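PDB 6HXI: citrate lyase, subunit 1 from Methanosaeta concilii, which probably catalyses ATP-driven cleavage of citrate with coenzyme A, giving acetyl-CoA and oxaloacetate, and is held here with citrate and coenzyme A bound. Local coordinates for residues G5-Y9 with K59-L63; T53-V57 with E109-P113; E116-V120 with F132-G137; V355-E360 with M389-R395. All blocks are in the same frame, centred on the assembly; numbering follows the deposited sequence.

Contact 1. Residues G5-Y9 with K59-L63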
loop_
_atom_site.group_PDB
_atom_site.type_symbol
_atom_site.label_atom_id
_atom_site.label_comp_id
_atom_site.label_asym_id
_atom_site.label_seq_id
_atom_site.Cartn_x
_atom_site.Cartn_y
_atom_site.Cartn_z
ATOM N N GLY C 5 -30.936 48.422 -30.681
ATOM C CA GLY C 5 -30.923 49.877 -30.595
ATOM C C GLY C 5 -30.616 50.366 -29.194
ATOM O O GLY C 5 -30.947 49.697 -28.219
ATOM N N ILE C 6 -29.922 51.505 -29.087
ATOM C CA ILE C 6 -29.551 52.065 -27.777
ATOM C C ILE C 6 -30.021 53.505 -27.666
ATOM O O ILE C 6 -30.168 54.185 -28.682
ATOM C CB ILE C 6 -28.038 51.878 -27.411
ATOM C CG1 ILE C 6 -27.088 52.485 -28.474
ATOM C CG2 ILE C 6 -27.715 50.401 -27.170
ATOM C CD1 ILE C 6 -25.687 52.751 -27.959
ATOM N N ARG C 7 -30.259 53.969 -26.435
ATOM C CA ARG C 7 -30.668 55.342 -26.175
ATOM C C ARG C 7 -29.585 56.292 -26.627
ATOM O O ARG C 7 -28.390 55.976 -26.537
ATOM C CB ARG C 7 -30.968 55.587 -24.685
ATOM C CG ARG C 7 -32.149 54.796 -24.179
ATOM C CD ARG C 7 -32.751 55.365 -22.913
ATOM N NE ARG C 7 -33.438 54.317 -22.157
ATOM C CZ ARG C 7 -34.651 53.848 -22.446
ATOM N NH1 ARG C 7 -35.179 52.867 -21.723
ATOM N NH2 ARG C 7 -35.331 54.333 -23.478
ATOM N N GLU C 8 -30.022 57.456 -27.131
ATOM C CA GLU C 8 -29.181 58.578 -27.558
ATOM C C GLU C 8 -28.233 58.917 -26.391
ATOM O O GLU C 8 -27.054 59.163 -26.623
ATOM C CB GLU C 8 -30.078 59.778 -27.898
ATOM C CG GLU C 8 -29.411 60.871 -28.715
ATOM C CD GLU C 8 -30.325 62.027 -29.094
ATOM O OE1 GLU C 8 -31.530 61.792 -29.352
ATOM O OE2 GLU C 8 -29.823 63.172 -29.157
ATOM N N TYR C 9 -28.751 58.863 -25.138
ATOM C CA TYR C 9 -28.020 59.085 -23.888
ATOM C C TYR C 9 -26.787 58.174 -23.817
ATOM O O TYR C 9 -25.676 58.667 -23.608
ATOM C CB TYR C 9 -28.954 58.862 -22.675
ATOM C CG TYR C 9 -28.248 58.866 -21.336
ATOM C CD1 TYR C 9 -27.732 60.042 -20.801
ATOM C CD2 TYR C 9 -28.092 57.692 -20.605
ATOM C CE1 TYR C 9 -27.080 60.054 -19.567
ATOM C CE2 TYR C 9 -27.409 57.683 -19.389
ATOM C CZ TYR C 9 -26.916 58.872 -18.866
ATOM O OH TYR C 9 -26.259 58.900 -17.656
ATOM N N LYS C 59 -35.632 66.134 -24.862
ATOM C CA LYS C 59 -36.344 65.367 -25.883
ATOM C C LYS C 59 -36.552 63.896 -25.463
ATOM O O LYS C 59 -35.711 63.360 -24.731
ATOM C CB LYS C 59 -35.592 65.450 -27.233
ATOM C CG LYS C 59 -34.108 65.064 -27.177
ATOM C CD LYS C 59 -33.366 65.480 -28.433
ATOM C CE LYS C 59 -31.889 65.599 -28.185
ATOM N NZ LYS C 59 -31.113 65.687 -29.455
ATOM N N PRO C 60 -37.639 63.211 -25.925
ATOM C CA PRO C 60 -37.819 61.796 -25.548
ATOM C C PRO C 60 -36.783 60.861 -26.190
ATOM O O PRO C 60 -36.487 60.983 -27.382
ATOM C CB PRO C 60 -39.254 61.480 -25.990
ATOM C CG PRO C 60 -39.545 62.450 -27.065
ATOM C CD PRO C 60 -38.730 63.679 -26.811
ATOM N N ASP C 61 -36.215 59.948 -25.376
ATOM C CA ASP C 61 -35.195 58.985 -25.778
ATOM C C ASP C 61 -35.758 57.558 -25.726
ATOM O O ASP C 61 -35.312 56.735 -24.925
ATOM C CB ASP C 61 -33.935 59.147 -24.900
ATOM C CG ASP C 61 -32.646 58.623 -25.515
ATOM O OD1 ASP C 61 -32.700 58.074 -26.646
ATOM O OD2 ASP C 61 -31.585 58.763 -24.872
ATOM N N GLN C 62 -36.742 57.269 -26.587
ATOM C CA GLN C 62 -37.393 55.958 -26.629
ATOM C C GLN C 62 -37.315 55.304 -28.018
ATOM O O GLN C 62 -38.177 54.496 -28.392
ATOM C CB GLN C 62 -38.831 56.055 -26.095
ATOM C CG GLN C 62 -38.907 55.985 -24.577
ATOM C CD GLN C 62 -40.287 56.289 -24.059
ATOM O OE1 GLN C 62 -40.714 57.443 -24.015
ATOM N NE2 GLN C 62 -41.005 55.261 -23.633
ATOM N N LEU C 63 -36.223 55.616 -28.750
ATOM C CA LEU C 63 -35.876 55.093 -30.083
ATOM C C LEU C 63 -36.866 55.569 -31.169
ATOM O O LEU C 63 -37.638 54.775 -31.717
ATOM C CB LEU C 63 -35.683 53.544 -30.084
ATOM C CG LEU C 63 -34.867 52.933 -28.919
ATOM C CD1 LEU C 63 -35.044 51.441 -28.841
ATOM C CD2 LEU C 63 -33.403 53.238 -29.049
#
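The edge of the Arg7 guanidinium meets the backbone of Asp61: NH2 donates to Asp61 O over 2.8 Å, with the oxygen lifted 16° from the guanidinium plane. Tyr105 adds a cation-pi contact to the same group. The Asp61 carboxylate, turned 74° from that plane, works through its two oxygens. Each offers its syn lone pair to a backbone N-H: OD1 to Glu8 N at 2.8 Å and OD2 to Tyr9 N at the same 2.8 Å. CG stands anti to the backbone N (chi1 -157°), which carries both oxygens across to the start of helix 8-18. Arg7 holds the N-cap position there, and Asp61, from another part of the chain, accepts the N-H groups of the first helical residues, joining the end of strand 56-60 of the four-stranded sheet to the helix that follows strand 3-6 in this ATP-grasp domain. Replacing Asp61 with an alanine would probably leave both helix-end N-H groups without these acceptors. Alongside, extended Glu8 and Lys59 side chains cross at about a right angle in a salt bridge, OE2 to NZ 2.8 Å; Lys12 shares Glu8 OE2, and Asp214 shares Lys59 NZ. Leu63 CD2 rests 3.4 Å from Ile6 O.

Contact 2. Residues T53-V57 with E109-P113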
loop_
_atom_site.group_PDB
_atom_site.type_symbol
_atom_site.label_atom_id
_atom_site.label_comp_id
_atom_site.label_asym_id
_atom_site.label_seq_id
_atom_site.Cartn_x
_atom_site.Cartn_y
_atom_site.Cartn_z
ATOM N N THR C 53 -27.104 75.854 -14.392
ATOM C CA THR C 53 -26.370 77.001 -14.950
ATOM C C THR C 53 -26.152 76.993 -16.494
ATOM O O THR C 53 -25.414 77.844 -17.004
ATOM C CB THR C 53 -25.018 77.140 -14.216
ATOM O OG1 THR C 53 -24.504 75.845 -13.870
ATOM C CG2 THR C 53 -25.117 78.005 -12.974
ATOM N N THR C 54 -26.787 76.060 -17.230
ATOM C CA THR C 54 -26.624 75.955 -18.693
ATOM C C THR C 54 -27.978 76.007 -19.421
ATOM O O THR C 54 -29.002 75.653 -18.824
ATOM C CB THR C 54 -25.837 74.660 -19.040
ATOM O OG1 THR C 54 -24.718 74.533 -18.161
ATOM C CG2 THR C 54 -25.342 74.615 -20.487
ATOM N N ARG C 55 -27.985 76.465 -20.700
ATOM C CA ARG C 55 -29.195 76.452 -21.528
ATOM C C ARG C 55 -29.337 75.012 -22.038
ATOM O O ARG C 55 -28.356 74.419 -22.489
ATOM C CB ARG C 55 -29.147 77.479 -22.674
ATOM C CG ARG C 55 -29.315 78.938 -22.227
ATOM C CD ARG C 55 -30.535 79.222 -21.344
ATOM N NE ARG C 55 -31.809 79.073 -22.051
ATOM C CZ ARG C 55 -32.825 79.927 -21.958
ATOM N NH1 ARG C 55 -32.727 81.006 -21.189
ATOM N NH2 ARG C 55 -33.951 79.704 -22.623
ATOM N N LEU C 56 -30.538 74.448 -21.909
ATOM C CA LEU C 56 -30.822 73.048 -22.187
ATOM C C LEU C 56 -31.650 72.734 -23.437
ATOM O O LEU C 56 -32.193 73.624 -24.100
ATOM C CB LEU C 56 -31.526 72.428 -20.952
ATOM C CG LEU C 56 -30.914 72.689 -19.575
ATOM C CD1 LEU C 56 -31.826 72.220 -18.506
ATOM C CD2 LEU C 56 -29.556 72.011 -19.409
ATOM N N VAL C 57 -31.682 71.420 -23.751
ATOM C CA VAL C 57 -32.463 70.711 -24.767
ATOM C C VAL C 57 -33.002 69.452 -24.054
ATOM O O VAL C 57 -32.234 68.710 -23.434
ATOM C CB VAL C 57 -31.657 70.338 -26.052
ATOM C CG1 VAL C 57 -32.504 69.538 -27.036
ATOM C CG2 VAL C 57 -31.103 71.573 -26.740
ATOM N N GLU C 109 -29.638 67.659 -22.217
ATOM C CA GLU C 109 -28.290 68.027 -22.630
ATOM C C GLU C 109 -28.148 69.548 -22.892
ATOM O O GLU C 109 -29.165 70.209 -23.121
ATOM C CB GLU C 109 -27.873 67.201 -23.859
ATOM C CG GLU C 109 -28.633 67.513 -25.138
ATOM C CD GLU C 109 -28.155 66.766 -26.367
ATOM O OE1 GLU C 109 -27.081 66.124 -26.302
ATOM O OE2 GLU C 109 -28.847 66.839 -27.407
ATOM N N PRO C 110 -26.910 70.110 -22.902
ATOM C CA PRO C 110 -26.767 71.549 -23.195
ATOM C C PRO C 110 -27.151 71.925 -24.629
ATOM O O PRO C 110 -26.945 71.136 -25.553
ATOM C CB PRO C 110 -25.281 71.823 -22.933
ATOM C CG PRO C 110 -24.609 70.516 -23.088
ATOM C CD PRO C 110 -25.594 69.479 -22.645
ATOM N N PHE C 111 -27.719 73.126 -24.808
ATOM C CA PHE C 111 -28.116 73.657 -26.108
ATOM C C PHE C 111 -26.889 74.233 -26.788
ATOM O O PHE C 111 -26.281 75.176 -26.262
ATOM C CB PHE C 111 -29.215 74.731 -25.954
ATOM C CG PHE C 111 -29.598 75.457 -27.228
ATOM C CD1 PHE C 111 -30.535 74.919 -28.100
ATOM C CD2 PHE C 111 -29.037 76.690 -27.542
ATOM C CE1 PHE C 111 -30.887 75.592 -29.276
ATOM C CE2 PHE C 111 -29.382 77.356 -28.724
ATOM C CZ PHE C 111 -30.305 76.803 -29.582
ATOM N N THR C 112 -26.521 73.673 -27.951
ATOM C CA THR C 112 -25.378 74.177 -28.700
ATOM C C THR C 112 -25.867 75.098 -29.834
ATOM O O THR C 112 -26.486 74.620 -30.792
ATOM C CB THR C 112 -24.434 73.040 -29.120
ATOM O OG1 THR C 112 -23.855 72.509 -27.929
ATOM C CG2 THR C 112 -23.301 73.504 -30.043
ATOM N N PRO C 113 -25.612 76.426 -29.718
ATOM C CA PRO C 113 -26.004 77.348 -30.797
ATOM C C PRO C 113 -25.063 77.098 -31.974
ATOM O O PRO C 113 -23.837 77.165 -31.822
ATOM C CB PRO C 113 -25.812 78.739 -30.172
ATOM C CG PRO C 113 -25.520 78.495 -28.709
ATOM C CD PRO C 113 -24.898 77.145 -28.648
#
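Val57 and Glu109 form an antiparallel hydrogen-bonded pair, Val57 N to Glu109 O at 2.9 Å and Glu109 N to Val57 O at 3.1 Å, and one step on Leu56 and Pro110 make a non-hydrogen-bonded pair. Pro110 has no N-H to give, and at a non-hydrogen-bonded position none is needed toward strand 56-60. Past the strands one more bond follows: Phe111 N reaches Arg55 O at 2.7 Å in a nearly straight bond, 169° at the hydrogen, though the donor is tilted from the carbonyl plane. Arg55 O also receives the CA-H of Pro110, at 3.4 Å from its CA.

Among the side chains, Val57 CG2 sits at the edge of the Phe111 ring, in the ring plane, 3.7 Å from CD1. Having CG1 anti to the backbone N (chi1 177°) leaves CG2 facing the ring. At the other end, Thr54 CG2 lies beside Pro110 CB at 3.7 Å, the two pointing the same way, while Thr54 OG1 is bound to Trp50 O. The charged ends turn to partners elsewhere: Arg55 to Asp76 and Asp78, Glu109 to Lys12. Such pairing joins the two central strands, 56-60 and 106-110, of the four-stranded antiparallel sheet in the ATP-grasp domain.

Contact 3. Residues E116-V120 with F132-G137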
loop_
_atom_site.group_PDB
_atom_site.type_symbol
_atom_site.label_atom_id
_atom_site.label_comp_id
_atom_site.label_asym_id
_atom_site.label_seq_id
_atom_site.Cartn_x
_atom_site.Cartn_y
_atom_site.Cartn_z
ATOM N N GLU C 116 -23.539 75.316 -38.978
ATOM C CA GLU C 116 -23.366 74.121 -39.808
ATOM C C GLU C 116 -24.148 72.933 -39.285
ATOM O O GLU C 116 -24.283 72.753 -38.074
ATOM C CB GLU C 116 -21.877 73.734 -39.936
ATOM C CG GLU C 116 -21.044 74.689 -40.781
ATOM C CD GLU C 116 -20.354 75.826 -40.047
ATOM O OE1 GLU C 116 -19.976 76.811 -40.722
ATOM O OE2 GLU C 116 -20.164 75.727 -38.812
ATOM N N GLU C 117 -24.656 72.116 -40.205
ATOM C CA GLU C 117 -25.365 70.884 -39.887
ATOM C C GLU C 117 -24.895 69.817 -40.876
ATOM O O GLU C 117 -25.321 69.821 -42.033
ATOM C CB GLU C 117 -26.893 71.073 -39.923
ATOM C CG GLU C 117 -27.480 71.598 -38.621
ATOM C CD GLU C 117 -28.986 71.484 -38.420
ATOM O OE1 GLU C 117 -29.716 71.138 -39.378
ATOM O OE2 GLU C 117 -29.435 71.739 -37.281
ATOM N N TYR C 118 -23.949 68.970 -40.444
ATOM C CA TYR C 118 -23.416 67.893 -41.285
ATOM C C TYR C 118 -23.925 66.538 -40.804
ATOM O O TYR C 118 -24.180 66.354 -39.613
ATOM C CB TYR C 118 -21.870 67.904 -41.364
ATOM C CG TYR C 118 -21.218 69.210 -41.792
ATOM C CD1 TYR C 118 -21.837 70.057 -42.710
ATOM C CD2 TYR C 118 -19.955 69.566 -41.327
ATOM C CE1 TYR C 118 -21.242 71.256 -43.104
ATOM C CE2 TYR C 118 -19.348 70.761 -41.717
ATOM C CZ TYR C 118 -19.996 71.606 -42.604
ATOM O OH TYR C 118 -19.396 72.786 -42.989
ATOM N N TYR C 119 -24.091 65.595 -41.744
ATOM C CA TYR C 119 -24.586 64.243 -41.461
ATOM C C TYR C 119 -23.482 63.219 -41.644
ATOM O O TYR C 119 -22.727 63.307 -42.613
ATOM C CB TYR C 119 -25.774 63.942 -42.400
ATOM C CG TYR C 119 -26.169 62.488 -42.536
ATOM C CD1 TYR C 119 -25.639 61.693 -43.550
ATOM C CD2 TYR C 119 -27.127 61.925 -41.697
ATOM C CE1 TYR C 119 -26.022 60.359 -43.697
ATOM C CE2 TYR C 119 -27.530 60.598 -41.843
ATOM C CZ TYR C 119 -26.979 59.820 -42.849
ATOM O OH TYR C 119 -27.387 58.520 -43.007
ATOM N N VAL C 120 -23.427 62.224 -40.752
ATOM C CA VAL C 120 -22.495 61.089 -40.823
ATOM C C VAL C 120 -23.188 59.801 -40.352
ATOM O O VAL C 120 -23.843 59.795 -39.312
ATOM C CB VAL C 120 -21.109 61.325 -40.136
ATOM C CG1 VAL C 120 -21.235 61.506 -38.622
ATOM C CG2 VAL C 120 -20.126 60.205 -40.464
ATOM N N PHE C 132 -21.222 57.326 -44.632
ATOM C CA PHE C 132 -22.061 58.247 -45.406
ATOM C C PHE C 132 -21.886 59.648 -44.851
ATOM O O PHE C 132 -21.877 59.822 -43.631
ATOM C CB PHE C 132 -23.539 57.806 -45.377
ATOM C CG PHE C 132 -23.752 56.388 -45.853
ATOM C CD1 PHE C 132 -23.836 56.095 -47.208
ATOM C CD2 PHE C 132 -23.834 55.338 -44.948
ATOM C CE1 PHE C 132 -24.002 54.775 -47.651
ATOM C CE2 PHE C 132 -23.995 54.019 -45.392
ATOM C CZ PHE C 132 -24.087 53.749 -46.739
ATOM N N PHE C 133 -21.676 60.635 -45.738
ATOM C CA PHE C 133 -21.485 62.017 -45.335
ATOM C C PHE C 133 -22.221 62.971 -46.264
ATOM O O PHE C 133 -22.214 62.787 -47.487
ATOM C CB PHE C 133 -19.980 62.384 -45.245
ATOM C CG PHE C 133 -19.701 63.831 -44.887
ATOM C CD1 PHE C 133 -19.710 64.254 -43.564
ATOM C CD2 PHE C 133 -19.445 64.775 -45.877
ATOM C CE1 PHE C 133 -19.497 65.592 -43.235
ATOM C CE2 PHE C 133 -19.235 66.123 -45.549
ATOM C CZ PHE C 133 -19.239 66.518 -44.227
ATOM N N SER C 134 -22.814 64.020 -45.678
ATOM C CA SER C 134 -23.482 65.097 -46.408
ATOM C C SER C 134 -23.352 66.419 -45.650
ATOM O O SER C 134 -23.072 66.418 -44.444
ATOM C CB SER C 134 -24.947 64.759 -46.676
ATOM O OG SER C 134 -25.500 65.665 -47.619
ATOM N N MET C 135 -23.508 67.552 -46.351
ATOM C CA MET C 135 -23.411 68.859 -45.687
ATOM C C MET C 135 -24.797 69.447 -45.411
ATOM O O MET C 135 -24.921 70.593 -44.962
ATOM C CB MET C 135 -22.478 69.818 -46.433
ATOM C CG MET C 135 -21.030 69.357 -46.412
ATOM S SD MET C 135 -19.958 70.191 -47.598
ATOM C CE MET C 135 -20.932 70.057 -49.077
ATOM N N ASP C 136 -25.834 68.602 -45.608
ATOM C CA ASP C 136 -27.241 68.906 -45.377
ATOM C C ASP C 136 -27.810 67.928 -44.341
ATOM O O ASP C 136 -28.407 66.906 -44.698
ATOM C CB ASP C 136 -28.039 68.881 -46.700
ATOM C CG ASP C 136 -27.455 69.754 -47.796
ATOM O OD1 ASP C 136 -27.447 71.000 -47.628
ATOM O OD2 ASP C 136 -27.004 69.194 -48.823
ATOM N N GLY C 137 -27.571 68.242 -43.069
ATOM C CA GLY C 137 -28.033 67.461 -41.925
ATOM C C GLY C 137 -29.421 67.882 -41.493
ATOM O O GLY C 137 -29.751 69.071 -41.542
#
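A beta hairpin of the ATP-grasp domain, made by strands 118-125 and 128-134 within the six-stranded antiparallel sheet, is held together here at the open end, far from its turn. Tyr119 and Ser134 are the hydrogen-bonded pair, with Tyr119 N to Ser134 O at 3.0 Å and Ser134 N to Tyr119 O at 3.1 Å. Val120 and Phe133 follow as the non-hydrogen-bonded pair.

Side chains pair across the two strands, Tyr118 with Phe133 and Tyr119 with Phe132, each pair lying side by side and pointing the same way. Phe133 turns its edge toward the face of Tyr118 in an offset edge-to-face stack, centroids 5.8 Å apart and planes at 63°. Its CG is anti to the backbone N (chi1 177°), and that swings the ring back over the neighbouring strand until CE1 lies 3.8 Å from Tyr118 CB. With a serine in place of Phe133 the edge-to-face contact and the one with Val179 of helix 173-192 are gone, which would probably open a gap beside Tyr118 and leave its ring freer to turn. Met135 runs its CB and CG alongside Tyr118 CD1 and CE1, with CB 3.8 Å from CD1; SD makes an oblique Met-aromatic contact from farther off, 5.4 Å from the ring centroid. Tyr119 CE1 lies against Phe132 CB at 3.9 Å.

Beyond Met135 the chain turns aside across Glu117, and the crowding where Gly137 passes Glu117 and Tyr118 leaves little room for a side chain. Gly137 N donates to Glu117 O at 2.9 Å, coming in from above the carbonyl plane, 53° out of it.

Contact 4. Residues V355-E360 with M389-R395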
loop_
_atom_site.group_PDB
_atom_site.type_symbol
_atom_site.label_atom_id
_atom_site.label_comp_id
_atom_site.label_asym_id
_atom_site.label_seq_id
_atom_site.Cartn_x
_atom_site.Cartn_y
_atom_site.Cartn_z
ATOM N N VAL C 355 -39.492 19.391 -20.574
ATOM C CA VAL C 355 -40.858 19.781 -20.971
ATOM C C VAL C 355 -41.884 18.961 -20.149
ATOM O O VAL C 355 -42.820 19.538 -19.599
ATOM C CB VAL C 355 -41.076 19.634 -22.510
ATOM C CG1 VAL C 355 -42.540 19.868 -22.899
ATOM C CG2 VAL C 355 -40.137 20.550 -23.304
ATOM N N VAL C 356 -41.696 17.629 -20.064
ATOM C CA VAL C 356 -42.559 16.716 -19.299
ATOM C C VAL C 356 -42.564 17.109 -17.814
ATOM O O VAL C 356 -43.640 17.211 -17.240
ATOM C CB VAL C 356 -42.229 15.206 -19.555
ATOM C CG1 VAL C 356 -42.870 14.286 -18.515
ATOM C CG2 VAL C 356 -42.657 14.785 -20.961
ATOM N N MET C 357 -41.377 17.388 -17.221
ATOM C CA MET C 357 -41.230 17.806 -15.813
ATOM C C MET C 357 -42.017 19.076 -15.465
ATOM O O MET C 357 -42.636 19.143 -14.396
ATOM C CB MET C 357 -39.758 17.980 -15.445
ATOM C CG MET C 357 -39.064 16.672 -15.199
ATOM S SD MET C 357 -37.298 16.849 -14.937
ATOM C CE MET C 357 -37.090 15.595 -13.631
ATOM N N ALA C 358 -42.003 20.071 -16.382
ATOM C CA ALA C 358 -42.740 21.317 -16.199
ATOM C C ALA C 358 -44.241 21.071 -16.317
ATOM O O ALA C 358 -44.981 21.543 -15.453
ATOM C CB ALA C 358 -42.290 22.355 -17.200
ATOM N N LEU C 359 -44.682 20.279 -17.336
ATOM C CA LEU C 359 -46.092 19.935 -17.558
ATOM C C LEU C 359 -46.694 19.188 -16.370
ATOM O O LEU C 359 -47.841 19.462 -16.009
ATOM C CB LEU C 359 -46.305 19.152 -18.863
ATOM C CG LEU C 359 -46.109 19.923 -20.172
ATOM C CD1 LEU C 359 -45.971 18.974 -21.340
ATOM C CD2 LEU C 359 -47.241 20.894 -20.433
ATOM N N GLU C 360 -45.899 18.289 -15.735
ATOM C CA GLU C 360 -46.271 17.535 -14.529
ATOM C C GLU C 360 -46.558 18.502 -13.382
ATOM O O GLU C 360 -47.537 18.313 -12.657
ATOM C CB GLU C 360 -45.141 16.581 -14.112
ATOM C CG GLU C 360 -45.228 15.195 -14.729
ATOM C CD GLU C 360 -44.045 14.283 -14.451
ATOM O OE1 GLU C 360 -42.918 14.604 -14.899
ATOM O OE2 GLU C 360 -44.258 13.216 -13.830
ATOM N N MET C 389 -44.008 11.906 -23.645
ATOM C CA MET C 389 -45.170 12.768 -23.918
ATOM C C MET C 389 -46.467 11.960 -23.999
ATOM O O MET C 389 -47.500 12.450 -23.563
ATOM C CB MET C 389 -44.995 13.559 -25.235
ATOM C CG MET C 389 -43.875 14.598 -25.235
ATOM S SD MET C 389 -44.046 16.021 -24.117
ATOM C CE MET C 389 -45.710 16.551 -24.431
ATOM N N ARG C 390 -46.419 10.749 -24.590
ATOM C CA ARG C 390 -47.573 9.858 -24.731
ATOM C C ARG C 390 -47.992 9.307 -23.373
ATOM O O ARG C 390 -49.192 9.263 -23.086
ATOM C CB ARG C 390 -47.291 8.710 -25.719
ATOM C CG ARG C 390 -47.371 9.135 -27.167
ATOM C CD ARG C 390 -47.229 7.956 -28.098
ATOM N NE ARG C 390 -46.700 8.355 -29.406
ATOM C CZ ARG C 390 -45.450 8.138 -29.802
ATOM N NH1 ARG C 390 -44.590 7.526 -29.000
ATOM N NH2 ARG C 390 -45.054 8.524 -31.010
ATOM N N ASP C 391 -47.000 8.907 -22.536
ATOM C CA ASP C 391 -47.206 8.381 -21.181
ATOM C C ASP C 391 -47.764 9.467 -20.263
ATOM O O ASP C 391 -48.543 9.160 -19.366
ATOM C CB ASP C 391 -45.895 7.821 -20.600
ATOM C CG ASP C 391 -45.288 6.624 -21.323
ATOM O OD1 ASP C 391 -45.892 6.149 -22.313
ATOM O OD2 ASP C 391 -44.194 6.189 -20.925
ATOM N N LEU C 392 -47.358 10.731 -20.500
ATOM C CA LEU C 392 -47.785 11.919 -19.761
ATOM C C LEU C 392 -49.251 12.233 -20.044
ATOM O O LEU C 392 -50.021 12.391 -19.096
ATOM C CB LEU C 392 -46.875 13.122 -20.099
ATOM C CG LEU C 392 -47.134 14.443 -19.359
ATOM C CD1 LEU C 392 -46.836 14.313 -17.883
ATOM C CD2 LEU C 392 -46.311 15.569 -19.960
ATOM N N GLY C 393 -49.623 12.275 -21.327
ATOM C CA GLY C 393 -50.993 12.525 -21.783
ATOM C C GLY C 393 -52.032 11.543 -21.267
ATOM O O GLY C 393 -53.204 11.894 -21.136
ATOM N N LYS C 394 -51.613 10.308 -20.966
ATOM C CA LYS C 394 -52.495 9.273 -20.425
ATOM C C LYS C 394 -52.710 9.415 -18.893
ATOM O O LYS C 394 -53.575 8.731 -18.336
ATOM C CB LYS C 394 -51.963 7.867 -20.780
ATOM C CG LYS C 394 -52.023 7.528 -22.267
ATOM C CD LYS C 394 -51.377 6.175 -22.571
ATOM C CE LYS C 394 -50.537 6.191 -23.835
ATOM N NZ LYS C 394 -51.362 6.251 -25.076
ATOM N N ARG C 395 -51.942 10.296 -18.215
ATOM C CA ARG C 395 -52.069 10.460 -16.762
ATOM C C ARG C 395 -52.347 11.910 -16.286
ATOM O O ARG C 395 -52.871 12.089 -15.186
ATOM C CB ARG C 395 -50.837 9.868 -16.036
ATOM C CG ARG C 395 -49.530 10.628 -16.244
ATOM C CD ARG C 395 -48.396 10.003 -15.461
ATOM N NE ARG C 395 -47.247 10.904 -15.363
ATOM C CZ ARG C 395 -46.231 10.929 -16.220
ATOM N NH1 ARG C 395 -45.236 11.787 -16.052
ATOM N NH2 ARG C 395 -46.199 10.093 -17.251
#
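Leu392 pushes its two methyls between the side chains of helix 348-361: CD2 lies 3.7 Å from Leu359 CD1 and 3.9 Å from Val356 CG2, and CD1 lies 3.6 Å from Glu360 CG. Helices 348-361 and 382-396 pack side by side on one face of the four-stranded parallel sheet of the citrate-binding part, lying in the beta-alpha-beta crossovers from strand 334-338 to 371-376 and on to 400-403. Their short segments run almost parallel, 9° apart, with axes 10.6 Å from each other, a spacing that side chains of this size fill.

Met389 completes the apolar layer. Folded back at chi2 and chi3, it slides past Val356 with SD 3.7 Å from CG2, and its CE meets Leu359 CD1 at about a right angle to that side chain. Leu392 reaches across because CG is anti to the backbone N (chi1 -177°).

Outward from this layer both helices rest on the sheet: Leu359 on Ile373 of strand 371-376, and Met389 on Val375, Ile400 and Val402. Helix 311-325 flanks helix 348-361 at Val355 and Ala358. The Val355 side chain is about 11 Å from the bound citrate, too far to touch it. At the solvent end a salt bridge joins the helices. One face of the Arg395 guanidinium lies over Leu392 CD1 and its edge meets the Glu360 carboxylate, the planes 76° apart; Arg395 NH1 to Glu360 OE2, 2.8 Å, is a weak hydrogen bond within the bridge.

In the fold
Contacts 1, 2 and 3 all belong to the ATP-grasp domain, while contact 4 lies in the citrate-binding part, 45 to 62 Å away between centres. Contacts 1 and 2 share strand 56-60 and touch through a long, weak ion pair, Lys59 with Glu109; contact 3 follows contact 2 along the chain and belongs to the other antiparallel sheet, which contact 1 also reaches through strand 3-6. Contact 4 is mostly buried and almost wholly apolar, with its charged pair on the exposed side. The first three are partly buried: contact 1 relies on carboxylates and helix-end N-H groups, contacts 2 and 3 on backbone ladders, with aromatic stacking added in contact 3.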